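Side-chain contacts in geranyltranstransferase (Marinomonas sp. MED121, PDB 4F62), which probably joins isopentenyl diphosphate to allylic diphosphates to make short-chain prenyl diphosphates such as farnesyl diphosphate: residues A[37-42]-A[103-108]; A[158-163]-A[174-179]; A[211-216]-A[263-268]. All coordinates share one frame; numbering follows the deposited sequence. Where two conformers were deposited one is given.

Contact 1. Residues A[37-42]-A[103-108]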
ATOM      1  N   MET A  37       4.513  -8.696 -12.054  1.00 43.46           N
ATOM      2  CA  MET A  37       4.200  -9.019 -10.665  1.00 42.28           C
ATOM      3  C   MET A  37       4.492 -10.475 -10.371  1.00 44.27           C
ATOM      4  O   MET A  37       5.119 -10.800  -9.363  1.00 49.72           O
ATOM      5  CB  MET A  37       2.730  -8.722 -10.348  1.00 39.65           C
ATOM      6  CG  MET A  37       2.415  -7.247 -10.134  1.00 42.92           C
ATOM      7  SD  MET A  37       0.636  -6.949  -9.964  1.00 43.63           S
ATOM      8  CE  MET A  37       0.379  -7.262  -8.216  1.00 35.28           C
ATOM      9  N   ARG A  38       4.032 -11.351 -11.258  0.66 48.63           N
ATOM     10  CA  ARG A  38       4.211 -12.788 -11.090  0.66 53.51           C
ATOM     11  C   ARG A  38       5.675 -13.201 -11.191  0.66 54.83           C
ATOM     12  O   ARG A  38       6.122 -14.093 -10.469  0.66 53.58           O
ATOM     13  CB  ARG A  38       3.381 -13.567 -12.119  0.66 59.13           C
ATOM     14  CG  ARG A  38       1.878 -13.543 -11.845  0.66 63.17           C
ATOM     15  CD  ARG A  38       1.117 -14.487 -12.764  0.66 69.98           C
ATOM     16  NE  ARG A  38      -0.315 -14.490 -12.466  0.66 73.15           N
ATOM     17  CZ  ARG A  38      -1.250 -13.948 -13.245  0.66 75.98           C
ATOM     18  NH1 ARG A  38      -2.526 -13.998 -12.882  0.66 76.14           N
ATOM     19  NH2 ARG A  38      -0.914 -13.367 -14.391  0.66 77.04           N
ATOM     20  N   TYR A  39       6.410 -12.562 -12.097  1.00 56.81           N
ATOM     21  CA  TYR A  39       7.828 -12.867 -12.293  1.00 57.52           C
ATOM     22  C   TYR A  39       8.582 -12.654 -10.982  1.00 55.02           C
ATOM     23  O   TYR A  39       9.469 -13.421 -10.637  1.00 54.16           O
ATOM     24  CB  TYR A  39       8.437 -12.016 -13.416  1.00 61.89           C
ATOM     25  CG  TYR A  39       9.925 -12.233 -13.583  1.00 76.17           C
ATOM     26  CD1 TYR A  39      10.423 -13.475 -13.961  1.00 84.14           C
ATOM     27  CD2 TYR A  39      10.833 -11.202 -13.360  1.00 78.78           C
ATOM     28  CE1 TYR A  39      11.783 -13.692 -14.113  1.00 92.34           C
ATOM     29  CE2 TYR A  39      12.202 -11.408 -13.509  1.00 87.12           C
ATOM     30  CZ  TYR A  39      12.668 -12.657 -13.887  1.00 95.20           C
ATOM     31  OH  TYR A  39      14.018 -12.885 -14.042  1.00101.20           O
ATOM     32  N   SER A  40       8.182 -11.633 -10.236  1.00 52.78           N
ATOM     33  CA  SER A  40       8.824 -11.315  -8.963  1.00 62.14           C
ATOM     34  C   SER A  40       8.338 -12.157  -7.778  1.00 59.58           C
ATOM     35  O   SER A  40       9.136 -12.557  -6.923  1.00 60.45           O
ATOM     36  CB  SER A  40       8.670  -9.827  -8.652  1.00 62.55           C
ATOM     37  OG  SER A  40       9.459  -9.055  -9.546  1.00 68.46           O
ATOM     38  N   LEU A  41       7.036 -12.418  -7.720  1.00 48.69           N
ATOM     39  CA  LEU A  41       6.480 -13.233  -6.643  1.00 47.43           C
ATOM     40  C   LEU A  41       6.946 -14.676  -6.693  1.00 50.09           C
ATOM     41  O   LEU A  41       7.088 -15.301  -5.645  1.00 55.59           O
ATOM     42  CB  LEU A  41       4.948 -13.221  -6.675  1.00 45.12           C
ATOM     43  CG  LEU A  41       4.202 -12.174  -5.865  1.00 44.84           C
ATOM     44  CD1 LEU A  41       2.706 -12.271  -6.156  1.00 39.99           C
ATOM     45  CD2 LEU A  41       4.483 -12.364  -4.375  1.00 42.09           C
ATOM     46  N   PHE A  42       7.175 -15.212  -7.895  1.00 54.82           N
ATOM     47  CA  PHE A  42       7.412 -16.654  -8.048  1.00 57.45           C
ATOM     48  C   PHE A  42       8.803 -17.061  -8.546  1.00 60.91           C
ATOM     49  O   PHE A  42       9.271 -16.598  -9.581  1.00 69.53           O
ATOM     50  CB  PHE A  42       6.314 -17.282  -8.910  1.00 57.02           C
ATOM     51  CG  PHE A  42       4.937 -17.127  -8.326  1.00 60.26           C
ATOM     52  CD1 PHE A  42       4.609 -17.744  -7.124  1.00 58.84           C
ATOM     53  CD2 PHE A  42       3.969 -16.363  -8.967  1.00 63.31           C
ATOM     54  CE1 PHE A  42       3.343 -17.597  -6.568  1.00 58.94           C
ATOM     55  CE2 PHE A  42       2.699 -16.213  -8.421  1.00 62.06           C
ATOM     56  CZ  PHE A  42       2.385 -16.832  -7.222  1.00 59.30           C
ATOM     57  N   HIS A 103      13.854  -5.314 -13.299  1.00100.33           N
ATOM     58  CA  HIS A 103      14.151  -4.211 -14.218  1.00104.71           C
ATOM     59  C   HIS A 103      15.071  -4.628 -15.374  1.00110.90           C
ATOM     60  O   HIS A 103      15.089  -3.977 -16.421  1.00112.15           O
ATOM     61  CB  HIS A 103      14.705  -2.982 -13.470  1.00105.29           C
ATOM     62  CG  HIS A 103      16.011  -3.220 -12.770  1.00110.25           C
ATOM     63  ND1 HIS A 103      17.230  -2.976 -13.365  1.00114.98           N
ATOM     64  CD2 HIS A 103      16.285  -3.657 -11.519  1.00109.73           C
ATOM     65  CE1 HIS A 103      18.201  -3.266 -12.515  1.00115.12           C
ATOM     66  NE2 HIS A 103      17.652  -3.682 -11.386  1.00114.34           N
ATOM     67  N   ILE A 104      15.824  -5.714 -15.178  1.00114.39           N
ATOM     68  CA  ILE A 104      16.665  -6.287 -16.235  1.00120.91           C
ATOM     69  C   ILE A 104      15.819  -7.066 -17.242  1.00121.96           C
ATOM     70  O   ILE A 104      15.897  -6.831 -18.453  1.00126.00           O
ATOM     71  CB  ILE A 104      17.767  -7.230 -15.665  1.00114.82           C
ATOM     72  CG1 ILE A 104      18.841  -6.428 -14.922  1.00114.42           C
ATOM     73  CG2 ILE A 104      18.396  -8.075 -16.773  1.00117.35           C
ATOM     74  CD1 ILE A 104      19.264  -5.153 -15.624  1.00114.54           C
ATOM     75  N   GLN A 105      15.013  -7.997 -16.733  1.00116.01           N
ATOM     76  CA  GLN A 105      14.103  -8.780 -17.565  1.00114.69           C
ATOM     77  C   GLN A 105      13.074  -7.908 -18.282  1.00111.38           C
ATOM     78  O   GLN A 105      12.789  -8.114 -19.465  1.00111.78           O
ATOM     79  CB  GLN A 105      13.406  -9.853 -16.727  1.00111.90           C
ATOM     80  CG  GLN A 105      14.170 -11.162 -16.656  1.00116.23           C
ATOM     81  CD  GLN A 105      13.681 -12.175 -17.675  1.00121.51           C
ATOM     82  OE1 GLN A 105      12.646 -11.979 -18.314  1.00121.97           O
ATOM     83  NE2 GLN A 105      14.421 -13.270 -17.827  1.00125.33           N
ATOM     84  N   PHE A 106      12.516  -6.939 -17.560  1.00104.80           N
ATOM     85  CA  PHE A 106      11.635  -5.942 -18.164  1.00100.50           C
ATOM     86  C   PHE A 106      12.383  -4.628 -18.343  1.00 94.31           C
ATOM     87  O   PHE A 106      13.422  -4.580 -19.004  1.00102.59           O
ATOM     88  CB  PHE A 106      10.382  -5.738 -17.310  1.00 98.07           C
ATOM     89  CG  PHE A 106       9.542  -6.970 -17.182  1.00100.04           C
ATOM     90  CD1 PHE A 106       8.725  -7.375 -18.227  1.00104.20           C
ATOM     91  CD2 PHE A 106       9.578  -7.734 -16.026  1.00 98.33           C
ATOM     92  CE1 PHE A 106       7.954  -8.516 -18.121  1.00104.71           C
ATOM     93  CE2 PHE A 106       8.812  -8.879 -15.915  1.00100.41           C
ATOM     94  CZ  PHE A 106       7.996  -9.269 -16.963  1.00101.81           C
ATOM     95  N   ASP A 107      11.848  -3.560 -17.767  1.00 78.20           N
ATOM     96  CA  ASP A 107      12.581  -2.305 -17.695  1.00 72.56           C
ATOM     97  C   ASP A 107      12.379  -1.683 -16.328  1.00 60.83           C
ATOM     98  O   ASP A 107      11.625  -2.206 -15.504  1.00 60.43           O
ATOM     99  CB  ASP A 107      12.184  -1.343 -18.823  1.00 73.11           C
ATOM    100  CG  ASP A 107      10.686  -1.167 -18.947  1.00 78.23           C
ATOM    101  OD1 ASP A 107      10.020  -0.894 -17.926  1.00 73.21           O
ATOM    102  OD2 ASP A 107      10.171  -1.302 -20.078  1.00 87.18           O
ATOM    103  N   GLU A 108      13.063  -0.570 -16.089  1.00 59.29           N
ATOM    104  CA  GLU A 108      12.999   0.116 -14.807  1.00 55.02           C
ATOM    105  C   GLU A 108      11.581   0.626 -14.517  1.00 51.07           C
ATOM    106  O   GLU A 108      11.081   0.503 -13.395  1.00 50.04           O
ATOM    107  CB  GLU A 108      13.999   1.270 -14.807  1.00 60.93           C
ATOM    108  CG  GLU A 108      14.312   1.838 -13.440  1.00 68.91           C
ATOM    109  CD  GLU A 108      15.418   2.872 -13.498  1.00 75.95           C
ATOM    110  OE1 GLU A 108      16.314   2.734 -14.362  1.00 76.04           O
ATOM    111  OE2 GLU A 108      15.385   3.822 -12.684  1.00 77.06           O
TER
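Tyr-39 swings its ring out toward Gln-105 and Phe-106 because CG lies anti to the backbone N (chi1 176°), while Gln-105 answers with a chain folded at chi2 (-96°) that brings its CG against the phenol. Phe-106 holds CG beside its own backbone N, and this carries the far rim of its ring back to Tyr-39. The contact lies at the surface of the all-helical isoprenoid synthase fold, where helix 31-41 meets the short helix 102-105; Phe-106 is the first residue to leave that helix. Gln-105 runs across Tyr-39 at about a right angle: its CB is 3.8 Å from Tyr-39 CE2 and its CG 3.5 Å from Tyr-39 CZ. Ring and amide planes are turned 39° apart, and Gln-105 NE2 stays 3.8 Å from Tyr-39 OH; Gln-105 packs through its CB and CG, and its amide is not hydrogen-bonded to the phenol. The hydroxyl is instead hydrogen-bonded to the carbonyl O of Pro-100, a little upstream of helix 102-105. A phenylalanine in place of Tyr-39 would probably keep much of the ring packing but leave the Pro-100 carbonyl without its hydroxyl mate and the chain leading into helix 102-105 less firmly held to helix 31-41. The Tyr-39 and Phe-106 side chains lie alongside each other, pointing opposite ways, with Phe-106 CE2 at 4.0 Å from Tyr-39 CD2 and equally 4.0 Å from Tyr-39 CB. At the other end of the phenol, Gln-105 CG sits 3.1 Å from Tyr-39 OH, a tight carbon-to-oxygen contact.

Contact 2. Residues A[158-163]-A[174-179]; sequences MIDLSS and EQMHVH
Two successive helices, 153-162 and 170-194, form a helical hairpin in which Ile-159 packs on Met-176 and Met-176 in turn reaches Asp-160. The axes of the two short segments are inclined, roughly antiparallel at 140°, and 9.5 Å apart at their closest; the backbones come nearest at Ile-159 CA and Met-176 CA, 6.1 Å. Met-176 does most of the work. Its CG is anti to the backbone N (chi1 -168°), and the bends at chi2 and chi3 bring SD and CE round to the side of Asp-160. Ile-159 CG2 slots against Met-176 CG at 3.5 Å, the two chains passing flank to flank, head to tail. Farther along, the thioether lies beside Asp-160: Met-176 SD is 4.0 Å from Asp-160 CB, and Met-176 CE is 3.7 Å from Asp-160 CG, placing an apolar methyl against the carboxylate. Asp-160 closes the GQxxD sequence found in this prenyltransferase family, and its OD2 forms a salt bridge with Lys-180 on helix 170-194. In relatives the lysine of the Lys-Thr pair helps bind the allylic diphosphate, and the salt bridge is consistent with a second-shell role for Asp-160 in positioning Lys-180. Within segment 158-163, the carbonyl O of Asp-160 accepts both the N and the OG of Ser-163 from the same face, the OG at 3.2 Å. On the other helix, His-179 ND1 reaches back to Gln-175 O at 2.8 Å, nearly straight at 164° and in the plane of the imidazole. This fixes the rotation of the ring, whose NE2 is hydrogen-bonded to Tyr-27 OH of the second subunit.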
ATOM      1  N   MET A 158      15.572   3.821   4.372  1.00 39.14           N
ATOM      2  CA  MET A 158      15.991   5.217   4.367  1.00 44.21           C
ATOM      3  C   MET A 158      17.256   5.364   5.205  1.00 49.76           C
ATOM      4  O   MET A 158      18.238   5.973   4.771  1.00 49.95           O
ATOM      5  CB  MET A 158      14.882   6.112   4.930  1.00 52.07           C
ATOM      6  CG  MET A 158      15.037   7.569   4.576  1.00 65.50           C
ATOM      7  SD  MET A 158      14.691   7.889   2.826  1.00 69.74           S
ATOM      8  CE  MET A 158      14.887   9.662   2.795  1.00 88.56           C
ATOM      9  N   ILE A 159      17.236   4.785   6.402  1.00 44.38           N
ATOM     10  CA  ILE A 159      18.387   4.869   7.292  1.00 48.07           C
ATOM     11  C   ILE A 159      19.595   4.226   6.627  1.00 48.00           C
ATOM     12  O   ILE A 159      20.680   4.787   6.652  1.00 47.48           O
ATOM     13  CB  ILE A 159      18.115   4.190   8.649  1.00 44.32           C
ATOM     14  CG1 ILE A 159      17.088   5.000   9.448  1.00 47.38           C
ATOM     15  CG2 ILE A 159      19.404   4.082   9.464  1.00 43.75           C
ATOM     16  CD1 ILE A 159      16.519   4.219  10.641  1.00 44.03           C
ATOM     17  N   ASP A 160      19.398   3.052   6.027  1.00 44.32           N
ATOM     18  CA  ASP A 160      20.466   2.360   5.302  1.00 49.62           C
ATOM     19  C   ASP A 160      21.104   3.258   4.235  1.00 59.56           C
ATOM     20  O   ASP A 160      22.330   3.391   4.177  1.00 59.55           O
ATOM     21  CB  ASP A 160      19.938   1.077   4.656  1.00 49.50           C
ATOM     22  CG  ASP A 160      21.040   0.080   4.368  1.00 59.50           C
ATOM     23  OD1 ASP A 160      22.235   0.438   4.499  1.00 61.69           O
ATOM     24  OD2 ASP A 160      20.717  -1.069   4.016  1.00 62.69           O
ATOM     25  N   LEU A 161      20.267   3.880   3.405  1.00 48.39           N
ATOM     26  CA  LEU A 161      20.760   4.810   2.397  1.00 53.90           C
ATOM     27  C   LEU A 161      21.509   5.986   3.007  1.00 61.80           C
ATOM     28  O   LEU A 161      22.604   6.311   2.569  1.00 59.83           O
ATOM     29  CB  LEU A 161      19.619   5.317   1.514  1.00 64.90           C
ATOM     30  CG  LEU A 161      19.139   4.292   0.483  1.00 73.69           C
ATOM     31  CD1 LEU A 161      17.808   4.710  -0.102  1.00 75.15           C
ATOM     32  CD2 LEU A 161      20.177   4.124  -0.621  1.00 75.73           C
ATOM     33  N   SER A 162      20.934   6.616   4.027  1.00 68.38           N
ATOM     34  CA  SER A 162      21.535   7.827   4.586  1.00 75.36           C
ATOM     35  C   SER A 162      22.822   7.534   5.356  1.00 75.75           C
ATOM     36  O   SER A 162      23.568   8.448   5.699  1.00 80.12           O
ATOM     37  CB  SER A 162      20.543   8.561   5.491  1.00 79.91           C
ATOM     38  OG  SER A 162      20.510   7.973   6.778  1.00 83.49           O
ATOM     39  N   SER A 163      23.088   6.258   5.617  1.00 70.92           N
ATOM     40  CA  SER A 163      24.236   5.876   6.429  1.00 73.23           C
ATOM     41  C   SER A 163      25.412   5.330   5.610  1.00 80.66           C
ATOM     42  O   SER A 163      26.438   4.945   6.174  1.00 81.82           O
ATOM     43  CB  SER A 163      23.811   4.835   7.466  1.00 63.64           C
ATOM     44  OG  SER A 163      23.921   3.527   6.931  1.00 74.74           O
ATOM     45  N   GLU A 174      21.832  -1.610  14.955  1.00 37.22           N
ATOM     46  CA  GLU A 174      20.675  -2.348  15.444  1.00 41.52           C
ATOM     47  C   GLU A 174      19.363  -1.650  15.069  1.00 43.74           C
ATOM     48  O   GLU A 174      18.446  -2.288  14.549  1.00 35.07           O
ATOM     49  CB  GLU A 174      20.715  -2.568  16.963  1.00 42.18           C
ATOM     50  CG  GLU A 174      19.493  -3.388  17.428  1.00 53.52           C
ATOM     51  CD  GLU A 174      19.016  -3.069  18.842  1.00 66.50           C
ATOM     52  OE1 GLU A 174      19.477  -2.069  19.433  1.00 67.49           O
ATOM     53  OE2 GLU A 174      18.162  -3.825  19.363  1.00 76.82           O
ATOM     54  N   GLN A 175      19.272  -0.346  15.327  1.00 39.75           N
ATOM     55  CA  GLN A 175      18.061   0.400  14.976  1.00 37.69           C
ATOM     56  C   GLN A 175      17.701   0.251  13.493  1.00 42.27           C
ATOM     57  O   GLN A 175      16.530   0.059  13.131  1.00 38.76           O
ATOM     58  CB  GLN A 175      18.215   1.886  15.319  1.00 37.33           C
ATOM     59  CG  GLN A 175      17.008   2.734  14.839  1.00 38.64           C
ATOM     60  CD  GLN A 175      17.060   4.161  15.347  1.00 47.08           C
ATOM     61  OE1 GLN A 175      17.846   4.979  14.859  1.00 50.26           O
ATOM     62  NE2 GLN A 175      16.235   4.463  16.349  1.00 51.03           N
ATOM     63  N   MET A 176      18.716   0.335  12.640  1.00 37.13           N
ATOM     64  CA  MET A 176      18.519   0.216  11.201  1.00 41.79           C
ATOM     65  C   MET A 176      17.930  -1.145  10.821  1.00 43.48           C
ATOM     66  O   MET A 176      16.977  -1.222  10.043  1.00 40.90           O
ATOM     67  CB  MET A 176      19.846   0.439  10.468  1.00 40.79           C
ATOM     68  CG  MET A 176      19.711   0.627   8.977  1.00 44.37           C
ATOM     69  SD  MET A 176      19.779  -0.940   8.104  1.00 61.23           S
ATOM     70  CE  MET A 176      21.582  -1.037   7.894  1.00 45.72           C
ATOM     71  N   HIS A 177      18.502  -2.218  11.363  1.00 37.47           N
ATOM     72  CA  HIS A 177      18.047  -3.559  11.011  1.00 39.92           C
ATOM     73  C   HIS A 177      16.662  -3.856  11.561  1.00 35.76           C
ATOM     74  O   HIS A 177      15.859  -4.527  10.904  1.00 36.25           O
ATOM     75  CB  HIS A 177      19.044  -4.630  11.474  1.00 34.22           C
ATOM     76  CG  HIS A 177      20.283  -4.692  10.645  1.00 40.17           C
ATOM     77  ND1 HIS A 177      21.532  -4.887  11.173  1.00 39.49           N
ATOM     78  CD2 HIS A 177      20.464  -4.573   9.298  1.00 44.16           C
ATOM     79  CE1 HIS A 177      22.439  -4.898  10.206  1.00 41.41           C
ATOM     80  NE2 HIS A 177      21.795  -4.701   9.056  1.00 44.07           N
ATOM     81  N   VAL A 178      16.395  -3.378  12.770  1.00 36.91           N
ATOM     82  CA  VAL A 178      15.097  -3.588  13.407  1.00 43.56           C
ATOM     83  C   VAL A 178      13.961  -3.007  12.556  1.00 40.52           C
ATOM     84  O   VAL A 178      12.868  -3.571  12.487  1.00 40.84           O
ATOM     85  CB  VAL A 178      15.108  -3.031  14.847  1.00 53.33           C
ATOM     86  CG1 VAL A 178      13.716  -2.933  15.412  1.00 57.74           C
ATOM     87  CG2 VAL A 178      15.967  -3.926  15.729  1.00 58.56           C
ATOM     88  N   HIS A 179      14.238  -1.897  11.878  1.00 36.10           N
ATOM     89  CA  HIS A 179      13.261  -1.296  10.968  1.00 39.99           C
ATOM     90  C   HIS A 179      13.281  -1.996   9.607  1.00 39.98           C
ATOM     91  O   HIS A 179      12.240  -2.428   9.097  1.00 37.56           O
ATOM     92  CB  HIS A 179      13.535   0.202  10.805  1.00 36.59           C
ATOM     93  CG  HIS A 179      13.159   1.018  12.012  1.00 38.55           C
ATOM     94  ND1 HIS A 179      13.940   1.082  13.143  1.00 39.49           N
ATOM     95  CD2 HIS A 179      12.071   1.786  12.259  1.00 39.14           C
ATOM     96  CE1 HIS A 179      13.362   1.869  14.038  1.00 43.58           C
ATOM     97  NE2 HIS A 179      12.220   2.308  13.520  1.00 47.76           N
TER

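Contact 3. Residues A[211-216]-A[263-268]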
ATOM      1  N   ALA A 211      10.556 -12.872  17.820  1.00 41.76           N
ATOM      2  CA  ALA A 211      10.784 -12.299  16.504  1.00 42.42           C
ATOM      3  C   ALA A 211      11.928 -11.305  16.504  1.00 40.64           C
ATOM      4  O   ALA A 211      12.758 -11.295  15.588  1.00 46.48           O
ATOM      5  CB  ALA A 211       9.512 -11.629  15.999  1.00 44.89           C
ATOM      6  N   HIS A 212      11.962 -10.450  17.520  1.00 37.92           N
ATOM      7  CA  HIS A 212      13.055  -9.492  17.659  1.00 43.22           C
ATOM      8  C   HIS A 212      14.405 -10.202  17.680  1.00 43.63           C
ATOM      9  O   HIS A 212      15.346  -9.792  16.994  1.00 44.70           O
ATOM     10  CB  HIS A 212      12.894  -8.667  18.939  1.00 51.73           C
ATOM     11  CG  HIS A 212      13.940  -7.607  19.105  1.00 70.33           C
ATOM     12  ND1 HIS A 212      15.177  -7.860  19.660  1.00 82.63           N
ATOM     13  CD2 HIS A 212      13.933  -6.293  18.781  1.00 76.82           C
ATOM     14  CE1 HIS A 212      15.888  -6.745  19.672  1.00 84.35           C
ATOM     15  NE2 HIS A 212      15.155  -5.779  19.143  1.00 82.93           N
ATOM     16  N   ALA A 213      14.501 -11.268  18.470  1.00 41.54           N
ATOM     17  CA  ALA A 213      15.767 -11.975  18.614  1.00 38.99           C
ATOM     18  C   ALA A 213      16.198 -12.604  17.288  1.00 42.80           C
ATOM     19  O   ALA A 213      17.358 -12.485  16.863  1.00 42.20           O
ATOM     20  CB  ALA A 213      15.658 -13.038  19.713  1.00 43.02           C
ATOM     21  N   ILE A 214      15.255 -13.274  16.635  1.00 40.35           N
ATOM     22  CA  ILE A 214      15.524 -13.981  15.382  1.00 43.86           C
ATOM     23  C   ILE A 214      15.893 -13.019  14.248  1.00 36.94           C
ATOM     24  O   ILE A 214      16.809 -13.288  13.458  1.00 39.29           O
ATOM     25  CB  ILE A 214      14.300 -14.832  14.976  1.00 56.52           C
ATOM     26  CG1 ILE A 214      14.213 -16.049  15.888  1.00 51.73           C
ATOM     27  CG2 ILE A 214      14.400 -15.283  13.538  1.00 66.23           C
ATOM     28  CD1 ILE A 214      15.470 -16.829  15.908  1.00 63.30           C
ATOM     29  N   GLY A 215      15.184 -11.895  14.179  1.00 39.55           N
ATOM     30  CA  GLY A 215      15.458 -10.879  13.174  1.00 39.44           C
ATOM     31  C   GLY A 215      16.855 -10.301  13.281  1.00 40.27           C
ATOM     32  O   GLY A 215      17.578 -10.183  12.282  1.00 38.25           O
ATOM     33  N   LEU A 216      17.254  -9.933  14.492  1.00 39.09           N
ATOM     34  CA  LEU A 216      18.591  -9.396  14.675  1.00 40.53           C
ATOM     35  C   LEU A 216      19.638 -10.493  14.428  1.00 41.15           C
ATOM     36  O   LEU A 216      20.623 -10.272  13.709  1.00 42.53           O
ATOM     37  CB  LEU A 216      18.734  -8.781  16.075  1.00 46.03           C
ATOM     38  CG  LEU A 216      20.054  -8.087  16.422  1.00 51.61           C
ATOM     39  CD1 LEU A 216      20.470  -7.098  15.326  1.00 45.83           C
ATOM     40  CD2 LEU A 216      19.923  -7.375  17.774  1.00 52.33           C
ATOM     41  N   VAL A 263      24.572 -16.450  19.339  1.00 38.05           N
ATOM     42  CA  VAL A 263      24.207 -17.519  20.255  1.00 43.68           C
ATOM     43  C   VAL A 263      23.224 -17.024  21.319  1.00 41.24           C
ATOM     44  O   VAL A 263      22.215 -17.676  21.593  1.00 42.05           O
ATOM     45  CB  VAL A 263      25.443 -18.157  20.910  1.00 48.34           C
ATOM     46  CG1 VAL A 263      25.031 -19.003  22.108  1.00 56.62           C
ATOM     47  CG2 VAL A 263      26.197 -19.006  19.892  1.00 49.01           C
ATOM     48  N   ARG A 264      23.491 -15.854  21.888  1.00 41.90           N
ATOM     49  CA  ARG A 264      22.589 -15.313  22.903  1.00 42.60           C
ATOM     50  C   ARG A 264      21.189 -15.028  22.363  1.00 38.97           C
ATOM     51  O   ARG A 264      20.191 -15.324  23.016  1.00 41.60           O
ATOM     52  CB  ARG A 264      23.151 -14.044  23.535  1.00 41.26           C
ATOM     53  CG  ARG A 264      22.148 -13.364  24.444  1.00 46.88           C
ATOM     54  CD  ARG A 264      22.652 -12.040  24.946  1.00 58.37           C
ATOM     55  NE  ARG A 264      21.590 -11.234  25.548  1.00 66.69           N
ATOM     56  CZ  ARG A 264      21.155 -11.377  26.799  1.00 70.74           C
ATOM     57  NH1 ARG A 264      20.196 -10.579  27.256  1.00 72.37           N
ATOM     58  NH2 ARG A 264      21.683 -12.305  27.595  1.00 67.76           N
ATOM     59  N   LEU A 265      21.115 -14.431  21.181  1.00 35.29           N
ATOM     60  CA  LEU A 265      19.826 -14.108  20.577  1.00 36.73           C
ATOM     61  C   LEU A 265      19.054 -15.398  20.257  1.00 39.41           C
ATOM     62  O   LEU A 265      17.848 -15.484  20.468  1.00 42.50           O
ATOM     63  CB  LEU A 265      20.019 -13.269  19.312  1.00 38.60           C
ATOM     64  CG  LEU A 265      20.560 -11.851  19.551  1.00 41.71           C
ATOM     65  CD1 LEU A 265      20.856 -11.178  18.222  1.00 37.77           C
ATOM     66  CD2 LEU A 265      19.552 -11.012  20.333  1.00 41.44           C
ATOM     67  N   HIS A 266      19.772 -16.397  19.759  1.00 37.59           N
ATOM     68  CA  HIS A 266      19.181 -17.683  19.443  1.00 41.69           C
ATOM     69  C   HIS A 266      18.575 -18.309  20.700  1.00 42.89           C
ATOM     70  O   HIS A 266      17.429 -18.771  20.687  1.00 43.15           O
ATOM     71  CB  HIS A 266      20.248 -18.603  18.844  1.00 42.80           C
ATOM     72  CG  HIS A 266      19.667 -19.826  18.176  1.00 64.15           C
ATOM     73  ND1 HIS A 266      20.367 -20.516  17.200  1.00 74.05           N
ATOM     74  CD2 HIS A 266      18.499 -20.445  18.332  1.00 64.94           C
ATOM     75  CE1 HIS A 266      19.621 -21.529  16.797  1.00 73.78           C
ATOM     76  NE2 HIS A 266      18.484 -21.522  17.455  1.00 66.79           N
ATOM     77  N   GLU A 267      19.348 -18.322  21.779  1.00 40.15           N
ATOM     78  CA  GLU A 267      18.881 -18.848  23.061  1.00 46.01           C
ATOM     79  C   GLU A 267      17.677 -18.084  23.592  1.00 45.29           C
ATOM     80  O   GLU A 267      16.747 -18.680  24.135  1.00 44.24           O
ATOM     81  CB  GLU A 267      20.003 -18.813  24.097  1.00 47.46           C
ATOM     82  CG  GLU A 267      21.131 -19.769  23.785  1.00 58.65           C
ATOM     83  CD  GLU A 267      22.288 -19.646  24.757  1.00 65.24           C
ATOM     84  OE1 GLU A 267      22.356 -18.633  25.497  1.00 64.01           O
ATOM     85  OE2 GLU A 267      23.129 -20.570  24.771  1.00 68.62           O
ATOM     86  N   GLN A 268      17.706 -16.762  23.451  1.00 41.03           N
ATOM     87  CA  GLN A 268      16.604 -15.928  23.897  1.00 40.63           C
ATOM     88  C   GLN A 268      15.338 -16.247  23.119  1.00 45.77           C
ATOM     89  O   GLN A 268      14.248 -16.292  23.691  1.00 43.22           O
ATOM     90  CB  GLN A 268      16.931 -14.450  23.698  1.00 48.48           C
ATOM     91  CG  GLN A 268      17.809 -13.851  24.777  1.00 61.01           C
ATOM     92  CD  GLN A 268      17.945 -12.352  24.606  1.00 73.25           C
ATOM     93  OE1 GLN A 268      17.933 -11.842  23.481  1.00 70.49           O
ATOM     94  NE2 GLN A 268      18.047 -11.634  25.718  1.00 80.35           N
TER
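Leu-265 is the first residue of segment 263-268 to meet the other helix, and it does so with both backbone and side chain. Opposite it is Ala-213, whose CA stands 5.0 Å from Leu-265 CA; the small methyl lets the two helices run close, the axes of the two short segments 8.2 Å apart at their closest and 151° between their directions. The approach is reciprocal. Ala-213 CB rests 3.4 Å from the carbonyl O of Leu-265, while Leu-265 CB lies 3.7 Å from the carbonyl O of Ala-213, each carbon set against the backbone of the other helix. From there the Leu-265 side chain extends toward Leu-216: CG is beside the backbone N and anti to the carbonyl carbon (chi1 -68°), which points CD1 at Leu-216 CG, 3.7 Å away. With Leu-216 CG anti to its backbone N (chi1 -176°), the branch faces Leu-265, and Leu-265 CD1 also touches Leu-216 CB and, at 3.9 Å, Leu-216 CD2. One methyl thus nests in the branch of the opposing leucine. One residue on, His-266 turns its CB away from helix 201-226, and its NE2 is hydrogen-bonded to Asn-288 OD1. A helical turn after Leu-265, Gln-268 brings its CB to 4.4 Å from Ala-213 CB, so the alanine methyl packs beside both Leu-265 and Gln-268. This antiparallel pair joins helix 201-226, which in this family carries the second aspartate-rich motif at its C-terminal end, to helix 249-273. Helix 281-291 packs beside the pair, touching Ile-214 and His-266, while Ala-211 and His-212 lean on helix 170-194.

In the fold
The three contacts follow one another along the chain, each closing before the next opens, and all lie in the polyprenyl synthetase region of an all-helical bundle. Contacts 2 and 3 have centres about 19 Å apart and touch through the consecutive helices 170-194 and 201-226: Glu-174 packs on His-212 and Leu-216, and Val-178 on His-212. Contact 1, on helices 31-41 and 102-105, lies about 26 Å between centres from contact 2 and 33 Å from contact 3, on the opposite side of the chain's centre from the latter. Contacts 1 and 2 both have residues within reach of the second subunit, whereas contact 3 ties together helices within one subunit.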